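Local coordinates for gluconate kinase (Lactobacillus acidophilus, PDB 3LL3), which probably uses ATP to phosphorylate a carbohydrate substrate, perhaps gluconate or the D-xylulose bound in the crystal, as a member of the FGGY carbohydrate kinase family, at residues E343-P346 / I347-A350. Sequence-based numbering, arbitrary orientation.
Sequences ERAP and IWDA. With DXP (1-deoxy-D-xylulose-5-phosphate), chain D; XUL (D-xylulose), chain E.
W348 lays one face of its indole against the start of the R344 side chain: R344 CB sits 3.8 Å from the centroid of the six-membered ring, a CH-pi contact, and A345 N lies over the same face. With CG anti to its carbonyl carbon (chi1 -75°), R344 then runs on past the ring, its guanidinium almost perpendicular to the indole. There R344 NH1 donates a 2.7 Å hydrogen bond to O3 of D-xylulose. The bound deoxyxylulose phosphate has its O3P 3.6 Å from R344 N and its O2P 3.1 Å from A350 CB; this FGGY C-terminal loop lines both ligand pockets, R344 belonging to each. The chain doubles back through a cis peptide before P346. W348 N donates a 2.6 Å hydrogen bond to R344 O across this tight bend, and E343 and D349 form an antiparallel hydrogen-bonded pair. I347 CG1 packs 3.7 Å from E343 CB. E343 OE1 accepts a hydrogen bond from R344 N (2.6 Å) on its anti lone pair and another from N297 N; R344 NE donates to N297 OD1 and W348 NE1 to S279 O. Between strands 335-337 and 354-359, the loop packs R344, A345 and W348 on P295 of strand 289-296, and P346 against helix 365-388.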
ATOM      1  N   GLU A 343      -7.426   9.846 -10.553  1.00 24.88           N
ATOM      2  CA  GLU A 343      -7.138   9.306 -11.884  1.00 24.13           C
ATOM      3  C   GLU A 343      -8.276   9.496 -12.877  1.00 25.83           C
ATOM      4  O   GLU A 343      -9.457   9.400 -12.508  1.00 26.59           O
ATOM      5  CB  GLU A 343      -6.767   7.815 -11.783  1.00 22.31           C
ATOM      6  CG  GLU A 343      -6.275   7.193 -13.085  1.00 24.27           C
ATOM      7  CD  GLU A 343      -5.173   8.014 -13.731  1.00 24.61           C
ATOM      8  OE1 GLU A 343      -5.474   9.075 -14.345  1.00 26.05           O
ATOM      9  OE2 GLU A 343      -4.004   7.595 -13.630  1.00 24.70           O
ATOM     10  N   ARG A 344      -7.924   9.776 -14.131  1.00 22.75           N
ATOM     11  CA  ARG A 344      -8.894   9.745 -15.208  1.00 23.77           C
ATOM     12  C   ARG A 344      -8.928   8.309 -15.746  1.00 23.92           C
ATOM     13  O   ARG A 344      -9.272   7.407 -14.998  1.00 24.42           O
ATOM     14  CB  ARG A 344      -8.608  10.844 -16.252  1.00 23.62           C
ATOM     15  CG  ARG A 344      -9.021  12.225 -15.712  1.00 26.64           C
ATOM     16  CD  ARG A 344      -8.619  13.403 -16.605  1.00 28.16           C
ATOM     17  NE  ARG A 344      -7.172  13.560 -16.641  1.00 28.50           N
ATOM     18  CZ  ARG A 344      -6.503  14.112 -17.651  1.00 33.72           C
ATOM     19  NH1 ARG A 344      -7.156  14.568 -18.710  1.00 32.07           N
ATOM     20  NH2 ARG A 344      -5.176  14.197 -17.605  1.00 33.06           N
ATOM     21  N   ALA A 345      -8.582   8.062 -17.004  1.00 23.06           N
ATOM     22  CA  ALA A 345      -8.544   6.670 -17.453  1.00 23.22           C
ATOM     23  C   ALA A 345      -7.458   5.950 -16.669  1.00 23.66           C
ATOM     24  O   ALA A 345      -6.426   6.552 -16.391  1.00 22.60           O
ATOM     25  CB  ALA A 345      -8.255   6.572 -18.943  1.00 22.65           C
ATOM     26  N   PRO A 346      -7.685   4.666 -16.312  1.00 22.97           N
ATOM     27  CA  PRO A 346      -8.888   3.880 -16.623  1.00 21.36           C
ATOM     28  C   PRO A 346     -10.012   3.901 -15.568  1.00 26.65           C
ATOM     29  O   PRO A 346     -11.120   3.471 -15.887  1.00 26.74           O
ATOM     30  CB  PRO A 346      -8.326   2.465 -16.741  1.00 26.04           C
ATOM     31  CG  PRO A 346      -7.308   2.429 -15.639  1.00 24.35           C
ATOM     32  CD  PRO A 346      -6.696   3.841 -15.588  1.00 24.51           C
ATOM     33  N   ILE A 347      -9.763   4.398 -14.358  1.00 26.02           N
ATOM     34  CA  ILE A 347     -10.771   4.273 -13.295  1.00 26.77           C
ATOM     35  C   ILE A 347     -11.727   5.471 -13.127  1.00 26.97           C
ATOM     36  O   ILE A 347     -12.771   5.342 -12.502  1.00 28.63           O
ATOM     37  CB  ILE A 347     -10.131   3.944 -11.934  1.00 26.87           C
ATOM     38  CG1 ILE A 347      -9.160   5.038 -11.514  1.00 25.88           C
ATOM     39  CG2 ILE A 347      -9.402   2.604 -11.986  1.00 27.34           C
ATOM     40  CD1 ILE A 347      -8.745   4.930 -10.043  1.00 23.56           C
ATOM     41  N   TRP A 348     -11.360   6.627 -13.669  1.00 25.34           N
ATOM     42  CA  TRP A 348     -12.212   7.814 -13.614  1.00 24.68           C
ATOM     43  C   TRP A 348     -12.740   8.057 -12.200  1.00 28.13           C
ATOM     44  O   TRP A 348     -13.949   8.090 -11.964  1.00 29.89           O
ATOM     45  CB  TRP A 348     -13.353   7.731 -14.651  1.00 26.94           C
ATOM     46  CG  TRP A 348     -12.823   7.725 -16.074  1.00 27.39           C
ATOM     47  CD1 TRP A 348     -12.638   6.632 -16.887  1.00 27.47           C
ATOM     48  CD2 TRP A 348     -12.387   8.863 -16.833  1.00 25.38           C
ATOM     49  NE1 TRP A 348     -12.108   7.026 -18.105  1.00 22.76           N
ATOM     50  CE2 TRP A 348     -11.948   8.387 -18.096  1.00 25.10           C
ATOM     51  CE3 TRP A 348     -12.317  10.235 -16.569  1.00 24.70           C
ATOM     52  CZ2 TRP A 348     -11.444   9.237 -19.083  1.00 26.53           C
ATOM     53  CZ3 TRP A 348     -11.829  11.079 -17.555  1.00 25.02           C
ATOM     54  CH2 TRP A 348     -11.395  10.574 -18.798  1.00 27.66           C
ATOM     55  N   ASP A 349     -11.817   8.229 -11.262  1.00 28.00           N
ATOM     56  CA  ASP A 349     -12.172   8.516  -9.871  1.00 27.44           C
ATOM     57  C   ASP A 349     -11.242   9.606  -9.372  1.00 25.51           C
ATOM     58  O   ASP A 349     -10.067   9.365  -9.116  1.00 26.34           O
ATOM     59  CB  ASP A 349     -12.019   7.252  -9.020  1.00 26.34           C
ATOM     60  CG  ASP A 349     -12.347   7.490  -7.556  1.00 26.39           C
ATOM     61  OD1 ASP A 349     -12.511   8.666  -7.167  1.00 25.61           O
ATOM     62  OD2 ASP A 349     -12.441   6.501  -6.801  1.00 26.34           O
ATOM     63  N   ALA A 350     -11.747  10.821  -9.261  1.00 26.44           N
ATOM     64  CA  ALA A 350     -10.910  11.941  -8.866  1.00 27.97           C
ATOM     65  C   ALA A 350     -10.434  11.828  -7.423  1.00 26.53           C
ATOM     66  O   ALA A 350      -9.531  12.536  -7.022  1.00 30.40           O
ATOM     67  CB  ALA A 350     -11.655  13.250  -9.062  1.00 34.16           C
TER
HETATM   68  C1  DXP D3264      -9.147  17.050  -5.876  1.00 59.86           C
HETATM   69  C2  DXP D3264      -7.652  16.795  -6.228  1.00 59.91           C
HETATM   70  C3  DXP D3264      -7.220  17.102  -7.684  1.00 57.87           C
HETATM   71  C4  DXP D3264      -8.135  16.291  -8.625  1.00 53.51           C
HETATM   72  C5  DXP D3264      -7.810  15.967 -10.104  1.00 50.11           C
HETATM   73  O2  DXP D3264      -7.006  16.069  -5.548  1.00 60.88           O
HETATM   74  O3  DXP D3264      -5.857  17.012  -7.833  1.00 58.94           O
HETATM   75  O4  DXP D3264      -8.601  15.188  -7.915  1.00 55.17           O
HETATM   76  O5  DXP D3264      -7.996  14.644 -10.533  1.00 50.30           O
HETATM   77  P   DXP D3264      -8.716  14.125 -11.937  1.00 42.23           P
HETATM   78  O2P DXP D3264     -10.299  14.127 -11.756  1.00 38.55           O
HETATM   79  O1P DXP D3264      -8.101  14.920 -13.186  1.00 36.74           O
HETATM   80  O3P DXP D3264      -8.490  12.742 -12.122  1.00 38.57           O
HETATM   81  C1  XUL E7778      -6.755  14.686 -24.517  1.00 44.45           C
HETATM   82  C2  XUL E7778      -7.419  15.079 -23.185  1.00 45.19           C
HETATM   83  C3  XUL E7778      -6.708  16.062 -22.215  1.00 44.11           C
HETATM   84  C4  XUL E7778      -5.518  16.844 -22.806  1.00 43.41           C
HETATM   85  C5  XUL E7778      -5.931  17.934 -23.814  1.00 40.47           C
HETATM   86  O1  XUL E7778      -6.437  13.315 -24.506  1.00 47.29           O
HETATM   87  O2  XUL E7778      -8.476  14.576 -22.883  1.00 41.71           O
HETATM   88  O3  XUL E7778      -6.201  15.344 -21.117  1.00 41.02           O
HETATM   89  O4  XUL E7778      -4.840  17.453 -21.731  1.00 46.77           O
HETATM   90  O5  XUL E7778      -4.948  18.936 -23.913  1.00 35.38           O